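Local coordinates for protein HcgC (Methanococcus maripaludis S2, PDB 5O4J) that probably methylates a carbon of a pyridinol precursor, with S-adenosylmethionine as methyl donor, in building the FeGP cofactor of [Fe]-hydrogenase, at residues 50-59 with 77-86; 67-75 with 85-94. All coordinates share one frame; numbering follows the deposited sequence.

Contact 1 (50-59 with 77-86). With SAH (S-adenosyl-L-homocysteine), chain E.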
loop_
_atom_site.group_PDB
_atom_site.type_symbol
_atom_site.label_atom_id
_atom_site.label_comp_id
_atom_site.label_asym_id
_atom_site.label_seq_id
_atom_site.Cartn_x
_atom_site.Cartn_y
_atom_site.Cartn_z
ATOM N N ALA A 50 -14.946 24.867 -17.822
ATOM C CA ALA A 50 -13.910 24.761 -18.849
ATOM C C ALA A 50 -12.745 23.899 -18.381
ATOM O O ALA A 50 -12.166 23.143 -19.167
ATOM C CB ALA A 50 -13.418 26.154 -19.242
ATOM N N TYR A 51 -12.382 24.009 -17.108
ATOM C CA TYR A 51 -11.279 23.250 -16.547
ATOM C C TYR A 51 -11.818 21.960 -15.931
ATOM O O TYR A 51 -12.899 21.999 -15.334
ATOM C CB TYR A 51 -10.560 24.105 -15.505
ATOM C CG TYR A 51 -9.597 23.363 -14.606
ATOM C CD1 TYR A 51 -10.050 22.694 -13.485
ATOM C CD2 TYR A 51 -8.234 23.371 -14.858
ATOM C CE1 TYR A 51 -9.188 22.029 -12.653
ATOM C CE2 TYR A 51 -7.355 22.718 -14.022
ATOM C CZ TYR A 51 -7.835 22.042 -12.921
ATOM O OH TYR A 51 -6.948 21.384 -12.086
ATOM N N LEU A 52 -11.137 20.816 -16.066
ATOM C CA LEU A 52 -9.942 20.594 -16.885
ATOM C C LEU A 52 -10.315 19.842 -18.172
ATOM O O LEU A 52 -9.694 20.039 -19.208
ATOM C CB LEU A 52 -8.908 19.811 -16.080
ATOM C CG LEU A 52 -7.600 19.410 -16.746
ATOM C CD1 LEU A 52 -6.939 20.588 -17.457
ATOM C CD2 LEU A 52 -6.641 18.808 -15.714
ATOM N N SER A 53 -11.322 18.974 -18.105
ATOM C CA SER A 53 -11.743 18.216 -19.285
ATOM C C SER A 53 -12.739 18.967 -20.156
ATOM O O SER A 53 -12.985 18.543 -21.296
ATOM C CB SER A 53 -12.356 16.865 -18.886
ATOM O OG SER A 53 -12.429 16.690 -17.485
ATOM N N GLY A 54 -13.343 20.043 -19.642
ATOM C CA GLY A 54 -14.380 20.738 -20.389
ATOM C C GLY A 54 -13.926 21.225 -21.754
ATOM O O GLY A 54 -14.671 21.137 -22.731
ATOM N N SER A 55 -12.717 21.780 -21.831
ATOM C CA SER A 55 -12.218 22.333 -23.084
ATOM C C SER A 55 -12.263 21.294 -24.203
ATOM O O SER A 55 -12.786 21.555 -25.298
ATOM C CB SER A 55 -10.796 22.874 -22.875
ATOM O OG SER A 55 -10.260 23.366 -24.081
ATOM N N TYR A 56 -11.714 20.103 -23.949
ATOM C CA TYR A 56 -11.700 19.078 -24.987
ATOM C C TYR A 56 -13.084 18.483 -25.209
ATOM O O TYR A 56 -13.465 18.189 -26.348
ATOM C CB TYR A 56 -10.717 17.960 -24.648
ATOM C CG TYR A 56 -10.713 16.953 -25.764
ATOM C CD1 TYR A 56 -10.129 17.254 -26.982
ATOM C CD2 TYR A 56 -11.339 15.725 -25.625
ATOM C CE1 TYR A 56 -10.151 16.351 -28.028
ATOM C CE2 TYR A 56 -11.364 14.813 -26.666
ATOM C CZ TYR A 56 -10.765 15.131 -27.864
ATOM O OH TYR A 56 -10.785 14.232 -28.910
ATOM N N ILE A 57 -13.847 18.283 -24.140
ATOM C CA ILE A 57 -15.192 17.739 -24.304
ATOM C C ILE A 57 -16.020 18.651 -25.201
ATOM O O ILE A 57 -16.720 18.191 -26.112
ATOM C CB ILE A 57 -15.850 17.516 -22.934
ATOM C CG1 ILE A 57 -15.229 16.288 -22.280
ATOM C CG2 ILE A 57 -17.366 17.357 -23.062
ATOM C CD1 ILE A 57 -15.603 16.091 -20.838
ATOM N N ALA A 58 -15.948 19.959 -24.959
ATOM C CA ALA A 58 -16.652 20.903 -25.821
ATOM C C ALA A 58 -16.168 20.795 -27.263
ATOM O O ALA A 58 -16.977 20.801 -28.199
ATOM C CB ALA A 58 -16.464 22.326 -25.299
ATOM N N TYR A 59 -14.854 20.699 -27.465
ATOM C CA TYR A 59 -14.330 20.529 -28.816
ATOM C C TYR A 59 -14.888 19.264 -29.463
ATOM O O TYR A 59 -15.233 19.265 -30.650
ATOM C CB TYR A 59 -12.801 20.491 -28.801
ATOM C CG TYR A 59 -12.220 20.532 -30.189
ATOM C CD1 TYR A 59 -12.151 21.740 -30.872
ATOM C CD2 TYR A 59 -11.757 19.392 -30.826
ATOM C CE1 TYR A 59 -11.635 21.821 -32.141
ATOM C CE2 TYR A 59 -11.232 19.461 -32.111
ATOM C CZ TYR A 59 -11.177 20.683 -32.758
ATOM O OH TYR A 59 -10.663 20.779 -34.033
ATOM N N LEU A 77 -10.628 31.807 -17.903
ATOM C CA LEU A 77 -10.518 30.479 -18.491
ATOM C C LEU A 77 -10.871 30.455 -19.970
ATOM O O LEU A 77 -10.767 29.391 -20.592
ATOM C CB LEU A 77 -11.386 29.490 -17.719
ATOM C CG LEU A 77 -10.706 28.954 -16.457
ATOM C CD1 LEU A 77 -11.684 28.118 -15.661
ATOM C CD2 LEU A 77 -9.459 28.131 -16.792
ATOM N N LYS A 78 -11.260 31.588 -20.557
ATOM C CA LYS A 78 -11.295 31.676 -22.011
ATOM C C LYS A 78 -9.963 31.253 -22.615
ATOM O O LYS A 78 -9.925 30.741 -23.739
ATOM C CB LYS A 78 -11.638 33.100 -22.452
ATOM C CG LYS A 78 -10.684 34.169 -21.914
ATOM C CD LYS A 78 -10.790 35.466 -22.702
ATOM C CE LYS A 78 -10.415 36.676 -21.857
ATOM N NZ LYS A 78 -9.010 36.635 -21.359
ATOM N N ASP A 79 -8.863 31.453 -21.879
ATOM C CA ASP A 79 -7.531 31.102 -22.357
ATOM C C ASP A 79 -7.305 29.597 -22.454
ATOM O O ASP A 79 -6.311 29.184 -23.053
ATOM C CB ASP A 79 -6.448 31.702 -21.440
ATOM C CG ASP A 79 -6.557 33.211 -21.288
ATOM O OD1 ASP A 79 -6.943 33.881 -22.265
ATOM O OD2 ASP A 79 -6.214 33.733 -20.193
ATOM N N ILE A 80 -8.163 28.771 -21.850
ATOM C CA ILE A 80 -7.965 27.324 -21.874
ATOM C C ILE A 80 -8.674 26.639 -23.041
ATOM O O ILE A 80 -8.631 25.405 -23.135
ATOM C CB ILE A 80 -8.371 26.687 -20.526
ATOM C CG1 ILE A 80 -7.556 25.408 -20.279
ATOM C CG2 ILE A 80 -9.867 26.362 -20.456
ATOM C CD1 ILE A 80 -7.526 24.964 -18.820
ATOM N N LEU A 81 -9.351 27.383 -23.912
ATOM C CA LEU A 81 -9.961 26.755 -25.080
ATOM C C LEU A 81 -8.932 26.509 -26.180
ATOM O O LEU A 81 -7.952 27.244 -26.328
ATOM C CB LEU A 81 -11.102 27.606 -25.641
ATOM C CG LEU A 81 -12.210 28.028 -24.674
ATOM C CD1 LEU A 81 -13.337 28.684 -25.455
ATOM C CD2 LEU A 81 -12.713 26.868 -23.836
ATOM N N PHE A 82 -9.176 25.454 -26.962
ATOM C CA PHE A 82 -8.240 25.069 -28.018
ATOM C C PHE A 82 -8.247 26.078 -29.161
ATOM O O PHE A 82 -7.184 26.511 -29.622
ATOM C CB PHE A 82 -8.579 23.675 -28.551
ATOM C CG PHE A 82 -8.181 22.555 -27.631
ATOM C CD1 PHE A 82 -9.078 22.047 -26.707
ATOM C CD2 PHE A 82 -6.916 21.997 -27.705
ATOM C CE1 PHE A 82 -8.719 21.014 -25.864
ATOM C CE2 PHE A 82 -6.550 20.959 -26.865
ATOM C CZ PHE A 82 -7.454 20.466 -25.943
ATOM N N ASN A 83 -9.430 26.451 -29.646
ATOM C CA ASN A 83 -9.528 27.366 -30.773
ATOM C C ASN A 83 -10.842 28.132 -30.695
ATOM O O ASN A 83 -11.606 28.016 -29.730
ATOM C CB ASN A 83 -9.390 26.621 -32.107
ATOM C CG ASN A 83 -10.452 25.555 -32.302
ATOM O OD1 ASN A 83 -11.496 25.562 -31.650
ATOM N ND2 ASN A 83 -10.186 24.627 -33.214
ATOM N N ASP A 84 -11.103 28.912 -31.743
ATOM C CA ASP A 84 -12.260 29.792 -31.826
ATOM C C ASP A 84 -13.556 29.074 -32.178
ATOM O O ASP A 84 -14.621 29.696 -32.102
ATOM C CB ASP A 84 -11.995 30.892 -32.857
ATOM C CG ASP A 84 -10.874 31.827 -32.438
ATOM O OD1 ASP A 84 -10.798 32.166 -31.239
ATOM O OD2 ASP A 84 -10.072 32.226 -33.310
ATOM N N GLY A 85 -13.511 27.801 -32.580
ATOM C CA GLY A 85 -14.752 27.121 -32.905
ATOM C C GLY A 85 -15.687 26.966 -31.722
ATOM O O GLY A 85 -16.878 26.691 -31.913
ATOM N N ILE A 86 -15.177 27.131 -30.504
ATOM C CA ILE A 86 -15.983 27.104 -29.288
ATOM C C ILE A 86 -16.181 28.530 -28.807
ATOM O O ILE A 86 -15.215 29.291 -28.698
ATOM C CB ILE A 86 -15.342 26.241 -28.186
ATOM C CG1 ILE A 86 -15.203 24.788 -28.643
ATOM C CG2 ILE A 86 -16.141 26.338 -26.886
ATOM C CD1 ILE A 86 -14.217 24.005 -27.812
HETATM N N SAH E . -14.900 17.713 -13.165
HETATM C CA SAH E . -13.869 18.537 -13.866
HETATM C CB SAH E . -13.306 19.578 -12.901
HETATM C CG SAH E . -14.266 20.753 -12.720
HETATM S SD SAH E . -13.564 22.037 -11.715
HETATM C C SAH E . -12.734 17.696 -14.376
HETATM O O SAH E . -11.782 18.264 -14.965
HETATM O OXT SAH E . -12.787 16.475 -14.177
HETATM C "C5'" SAH E . -14.837 23.262 -11.769
HETATM C "C4'" SAH E . -14.836 24.077 -13.057
HETATM O "O4'" SAH E . -16.131 24.667 -13.221
HETATM C "C3'" SAH E . -13.862 25.238 -12.981
HETATM O "O3'" SAH E . -13.383 25.599 -14.287
HETATM C "C2'" SAH E . -14.724 26.319 -12.375
HETATM O "O2'" SAH E . -14.244 27.650 -12.589
HETATM C "C1'" SAH E . -16.043 26.088 -13.074
HETATM N N9 SAH E . -17.218 26.511 -12.297
HETATM C C8 SAH E . -17.405 26.373 -10.965
HETATM N N7 SAH E . -18.629 26.850 -10.624
HETATM C C5 SAH E . -19.225 27.272 -11.757
HETATM C C6 SAH E . -20.524 27.873 -12.113
HETATM N N6 SAH E . -21.443 28.122 -11.152
HETATM N N1 SAH E . -20.746 28.163 -13.410
HETATM C C2 SAH E . -19.846 27.913 -14.372
HETATM N N3 SAH E . -18.640 27.373 -14.125
HETATM C C4 SAH E . -18.294 27.042 -12.857
#

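Contact 2 (67-75 with 85-94). With SAH (S-adenosyl-L-homocysteine), chain E.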
loop_
_atom_site.group_PDB
_atom_site.type_symbol
_atom_site.label_atom_id
_atom_site.label_comp_id
_atom_site.label_asym_id
_atom_site.label_seq_id
_atom_site.Cartn_x
_atom_site.Cartn_y
_atom_site.Cartn_z
ATOM N N GLU A 67 -23.605 24.590 -32.719
ATOM C CA GLU A 67 -22.970 25.608 -31.894
ATOM C C GLU A 67 -22.627 24.999 -30.547
ATOM O O GLU A 67 -23.440 24.278 -29.961
ATOM C CB GLU A 67 -23.887 26.816 -31.698
ATOM C CG GLU A 67 -23.230 28.000 -31.001
ATOM C CD GLU A 67 -24.211 29.124 -30.721
ATOM O OE1 GLU A 67 -23.770 30.285 -30.599
ATOM O OE2 GLU A 67 -25.427 28.846 -30.626
ATOM N N VAL A 68 -21.414 25.268 -30.072
ATOM C CA VAL A 68 -20.956 24.777 -28.780
ATOM C C VAL A 68 -20.471 25.969 -27.972
ATOM O O VAL A 68 -19.605 26.721 -28.431
ATOM C CB VAL A 68 -19.848 23.720 -28.913
ATOM C CG1 VAL A 68 -19.390 23.258 -27.528
ATOM C CG2 VAL A 68 -20.349 22.537 -29.727
ATOM N N ILE A 69 -21.029 26.139 -26.780
ATOM C CA ILE A 69 -20.671 27.224 -25.880
ATOM C C ILE A 69 -20.122 26.633 -24.594
ATOM O O ILE A 69 -20.750 25.756 -23.991
ATOM C CB ILE A 69 -21.877 28.117 -25.570
ATOM C CG1 ILE A 69 -22.491 28.656 -26.863
ATOM C CG2 ILE A 69 -21.454 29.241 -24.637
ATOM C CD1 ILE A 69 -23.905 29.130 -26.697
ATOM N N ILE A 70 -18.963 27.123 -24.172
ATOM C CA ILE A 70 -18.408 26.829 -22.857
ATOM C C ILE A 70 -18.758 27.989 -21.941
ATOM O O ILE A 70 -18.541 29.152 -22.298
ATOM C CB ILE A 70 -16.883 26.631 -22.922
ATOM C CG1 ILE A 70 -16.537 25.208 -23.373
ATOM C CG2 ILE A 70 -16.222 26.965 -21.567
ATOM C CD1 ILE A 70 -16.266 24.224 -22.234
ATOM N N VAL A 71 -19.278 27.677 -20.757
ATOM C CA VAL A 71 -19.577 28.679 -19.747
ATOM C C VAL A 71 -18.708 28.386 -18.541
ATOM O O VAL A 71 -18.656 27.243 -18.076
ATOM C CB VAL A 71 -21.062 28.692 -19.349
ATOM C CG1 VAL A 71 -21.305 29.715 -18.228
ATOM C CG2 VAL A 71 -21.931 28.981 -20.559
ATOM N N ASP A 72 -18.022 29.413 -18.044
ATOM C CA ASP A 72 -17.267 29.275 -16.816
ATOM C C ASP A 72 -17.422 30.530 -15.980
ATOM O O ASP A 72 -17.473 31.643 -16.511
ATOM C CB ASP A 72 -15.788 29.012 -17.070
ATOM C CG ASP A 72 -15.132 28.296 -15.901
ATOM O OD1 ASP A 72 -14.886 28.944 -14.864
ATOM O OD2 ASP A 72 -14.921 27.068 -16.006
ATOM N N ILE A 73 -17.507 30.331 -14.665
ATOM C CA ILE A 73 -17.596 31.446 -13.735
ATOM C C ILE A 73 -16.322 32.278 -13.738
ATOM O O ILE A 73 -16.355 33.456 -13.371
ATOM C CB ILE A 73 -17.938 30.909 -12.328
ATOM C CG1 ILE A 73 -18.405 32.048 -11.415
ATOM C CG2 ILE A 73 -16.752 30.169 -11.704
ATOM C CD1 ILE A 73 -19.102 31.551 -10.163
ATOM N N GLN A 74 -15.196 31.699 -14.176
ATOM C CA GLN A 74 -13.919 32.397 -14.241
ATOM C C GLN A 74 -13.707 32.938 -15.647
ATOM O O GLN A 74 -13.467 32.143 -16.571
ATOM C CB GLN A 74 -12.776 31.452 -13.868
ATOM C CG GLN A 74 -12.866 30.864 -12.475
ATOM C CD GLN A 74 -12.376 31.825 -11.406
ATOM O OE1 GLN A 74 -11.481 32.638 -11.647
ATOM N NE2 GLN A 74 -12.957 31.731 -10.213
ATOM N N PRO A 75 -13.773 34.253 -15.872
ATOM C CA PRO A 75 -13.586 34.753 -17.243
ATOM C C PRO A 75 -12.224 34.436 -17.838
ATOM O O PRO A 75 -12.131 34.257 -19.058
ATOM C CB PRO A 75 -13.811 36.269 -17.101
ATOM C CG PRO A 75 -13.683 36.563 -15.661
ATOM C CD PRO A 75 -14.126 35.334 -14.936
ATOM N N GLY A 85 -13.511 27.801 -32.580
ATOM C CA GLY A 85 -14.752 27.121 -32.905
ATOM C C GLY A 85 -15.687 26.966 -31.722
ATOM O O GLY A 85 -16.878 26.691 -31.913
ATOM N N ILE A 86 -15.177 27.131 -30.504
ATOM C CA ILE A 86 -15.983 27.104 -29.288
ATOM C C ILE A 86 -16.181 28.530 -28.807
ATOM O O ILE A 86 -15.215 29.291 -28.698
ATOM C CB ILE A 86 -15.342 26.241 -28.186
ATOM C CG1 ILE A 86 -15.203 24.788 -28.643
ATOM C CG2 ILE A 86 -16.141 26.338 -26.886
ATOM C CD1 ILE A 86 -14.217 24.005 -27.812
ATOM N N LYS A 87 -17.431 28.896 -28.533
ATOM C CA LYS A 87 -17.747 30.189 -27.941
ATOM C C LYS A 87 -17.587 30.121 -26.425
ATOM O O LYS A 87 -17.982 29.139 -25.792
ATOM C CB LYS A 87 -19.182 30.587 -28.314
ATOM C CG LYS A 87 -19.820 31.708 -27.490
ATOM C CD LYS A 87 -19.211 33.073 -27.769
ATOM C CE LYS A 87 -19.959 33.792 -28.885
ATOM N NZ LYS A 87 -19.379 35.135 -29.172
ATOM N N PHE A 88 -17.002 31.163 -25.840
ATOM C CA PHE A 88 -16.851 31.248 -24.393
ATOM C C PHE A 88 -17.754 32.339 -23.842
ATOM O O PHE A 88 -17.804 33.449 -24.379
ATOM C CB PHE A 88 -15.407 31.544 -23.981
ATOM C CG PHE A 88 -15.196 31.585 -22.483
ATOM C CD1 PHE A 88 -14.892 30.433 -21.783
ATOM C CD2 PHE A 88 -15.294 32.776 -21.784
ATOM C CE1 PHE A 88 -14.692 30.460 -20.415
ATOM C CE2 PHE A 88 -15.104 32.814 -20.419
ATOM C CZ PHE A 88 -14.798 31.652 -19.728
ATOM N N MET A 89 -18.427 32.027 -22.740
ATOM C CA MET A 89 -19.260 32.978 -22.019
ATOM C C MET A 89 -18.939 32.849 -20.545
ATOM O O MET A 89 -18.886 31.733 -20.026
ATOM C CB MET A 89 -20.753 32.695 -22.219
ATOM C CG MET A 89 -21.308 32.955 -23.592
ATOM S SD MET A 89 -23.080 33.206 -23.406
ATOM C CE MET A 89 -23.747 31.575 -23.622
ATOM N N ASP A 90 -18.740 33.973 -19.863
ATOM C CA ASP A 90 -18.658 33.864 -18.420
ATOM C C ASP A 90 -20.069 33.763 -17.850
ATOM O O ASP A 90 -21.066 34.047 -18.524
ATOM C CB ASP A 90 -17.884 35.038 -17.806
ATOM C CG ASP A 90 -18.523 36.385 -18.082
ATOM O OD1 ASP A 90 -19.705 36.574 -17.732
ATOM O OD2 ASP A 90 -17.827 37.267 -18.633
ATOM N N LEU A 91 -20.146 33.297 -16.605
ATOM C CA LEU A 91 -21.444 33.016 -16.006
ATOM C C LEU A 91 -22.326 34.259 -16.006
ATOM O O LEU A 91 -23.529 34.175 -16.267
ATOM C CB LEU A 91 -21.251 32.471 -14.592
ATOM C CG LEU A 91 -22.500 31.970 -13.871
ATOM C CD1 LEU A 91 -23.175 30.861 -14.663
ATOM C CD2 LEU A 91 -22.150 31.486 -12.479
ATOM N N ASN A 92 -21.743 35.424 -15.721
ATOM C CA ASN A 92 -22.517 36.662 -15.732
ATOM C C ASN A 92 -23.084 36.949 -17.116
ATOM O O ASN A 92 -24.252 37.331 -17.249
ATOM C CB ASN A 92 -21.653 37.832 -15.264
ATOM C CG ASN A 92 -22.123 38.414 -13.950
ATOM O OD1 ASN A 92 -23.021 39.254 -13.918
ATOM N ND2 ASN A 92 -21.516 37.971 -12.854
ATOM N N LYS A 93 -22.270 36.775 -18.161
ATOM C CA LYS A 93 -22.745 37.034 -19.518
ATOM C C LYS A 93 -23.858 36.070 -19.908
ATOM O O LYS A 93 -24.792 36.446 -20.628
ATOM C CB LYS A 93 -21.587 36.933 -20.510
ATOM C CG LYS A 93 -21.983 37.275 -21.938
ATOM C CD LYS A 93 -20.877 36.983 -22.930
ATOM C CE LYS A 93 -21.320 37.342 -24.338
ATOM N NZ LYS A 93 -20.282 37.049 -25.364
ATOM N N LEU A 94 -23.767 34.815 -19.466
ATOM C CA LEU A 94 -24.835 33.862 -19.748
ATOM C C LEU A 94 -26.125 34.288 -19.066
ATOM O O LEU A 94 -27.184 34.368 -19.700
ATOM C CB LEU A 94 -24.441 32.465 -19.266
ATOM C CG LEU A 94 -25.584 31.441 -19.302
ATOM C CD1 LEU A 94 -25.780 30.911 -20.715
ATOM C CD2 LEU A 94 -25.351 30.335 -18.302
HETATM N N SAH E . -14.900 17.713 -13.165
HETATM C CA SAH E . -13.869 18.537 -13.866
HETATM C CB SAH E . -13.306 19.578 -12.901
HETATM C CG SAH E . -14.266 20.753 -12.720
HETATM S SD SAH E . -13.564 22.037 -11.715
HETATM C C SAH E . -12.734 17.696 -14.376
HETATM O O SAH E . -11.782 18.264 -14.965
HETATM O OXT SAH E . -12.787 16.475 -14.177
HETATM C "C5'" SAH E . -14.837 23.262 -11.769
HETATM C "C4'" SAH E . -14.836 24.077 -13.057
HETATM O "O4'" SAH E . -16.131 24.667 -13.221
HETATM C "C3'" SAH E . -13.862 25.238 -12.981
HETATM O "O3'" SAH E . -13.383 25.599 -14.287
HETATM C "C2'" SAH E . -14.724 26.319 -12.375
HETATM O "O2'" SAH E . -14.244 27.650 -12.589
HETATM C "C1'" SAH E . -16.043 26.088 -13.074
HETATM N N9 SAH E . -17.218 26.511 -12.297
HETATM C C8 SAH E . -17.405 26.373 -10.965
HETATM N N7 SAH E . -18.629 26.850 -10.624
HETATM C C5 SAH E . -19.225 27.272 -11.757
HETATM C C6 SAH E . -20.524 27.873 -12.113
HETATM N N6 SAH E . -21.443 28.122 -11.152
HETATM N N1 SAH E . -20.746 28.163 -13.410
HETATM C C2 SAH E . -19.846 27.913 -14.372
HETATM N N3 SAH E . -18.640 27.373 -14.125
HETATM C C4 SAH E . -18.294 27.042 -12.857
HETATM O O HOH W 1 -19.701 26.834 -31.785
HETATM O O HOH W 2 -18.778 35.010 -14.165
#

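Contact 1 (50-59 with 77-86)
The hydroxyl of S55 donates to the backbone carbonyl of I80, OG to O 2.8 Å, and so pins helix 54-60 to the loop 77-86. Both pieces belong to the Rossmann-like part of the fold, consistent with its family: the helix follows the turn 50-53 that grips S-adenosyl-L-homocysteine, and the loop precedes strand 87-90. OG lies anti to the S55 backbone N (chi1 178°), which swings it off the helix toward the loop, and the F82 ring comes against it with CD1 at 3.2 Å. Trimming the serine to an alanine here is likely to leave the I80 carbonyl without this donor and a gap beside the F82 ring. CE1 of F82 reaches on to CA and CB of Y56, the latter at 3.8 Å, beside the edge of the tyrosine ring. Toward the ligand the contact turns apolar: the A50 methyl rests on CG2 of I80, 3.8 Å away, and L77 CD1 closes on the ribose O3'. The ligand carboxylate is held by main chain, its O taking N-H groups from both L52 (N to O 2.9 Å) and S53, with a cis peptide bond leading into L52. At the far end the amide of N83, itself poorly ordered, brings ND2 to the edge of the Y59 ring at CE1, the two planes 55° apart. I86 packs CD1 on the A58 CB at 3.8 Å and approaches the Y59 N to 3.4 Å.

Contact 2 (67-75 with 85-94)
F88 has a chi1 of -178°, which carries its ring away from its own N and across to I70 and D72 on the neighbouring strand; D72, whose chi1 of -155° also sets CG roughly opposite N, turns its carboxylate to the ligand ribose. The ring's CD1 touches I70 CG2 at 3.7 Å, CE1 lies against the D72 CB, and the Q74 carbonyl oxygen meets the ring edge at CZ. Strands 67-72 and 87-90 run parallel, as expected of a Rossmann-like sheet, and their bonds alternate: K87 N to V68 O, I70 N to K87 O (2.8 Å), M89 N to I70 O, D72 N to M89 O. On the face of I69, V71 and M89, the methionine CE presses tightly on I69 CG2, 3.4 Å away. D72 ends the second strand of the parallel sheet, where Rossmann-fold methyltransferases commonly carry an acidic residue for the ribose: OD1 accepts from O2' and OD2 from O3', each at 2.7 Å. OD1 also takes the Q74 N-H on its anti lone pair, an Asx turn that helps fix the carboxylate's rotation. I73 and L91 cross beside the adenine, L91 CD2 lying 3.7 Å from N6. D90 caps helix 91-99, its OD1 accepting from K93 N. Strand 87-90 is outermost in the chain's seven-stranded sheet; strand 42-48 bonds along the other edge of 65-72, and A58 of helix 54-60 packs over V68 and I70.

How the contacts relate
From the N terminus the chain leaves strand 42-48, makes the ligand-binding turn and runs down helix 54-60 into strand 65-72, then through the loop 77-86 to strand 87-90 and helix 91-99. Contact 1 closes the longer excursion, bringing that loop back against the helix; contact 2 closes the shorter one, setting strand 87-90 beside strand 65-72. Their segments alternate along the chain, so the two closures cross, and they share G85 and I86. Together they tie helix and loop to the sheet, with L77 CD1 packing on D72 OD1. At the ligand end the A50 N lies 2.9 Å from D72 OD2, probably a hydrogen bond, which joins both contacts around S-adenosyl-L-homocysteine.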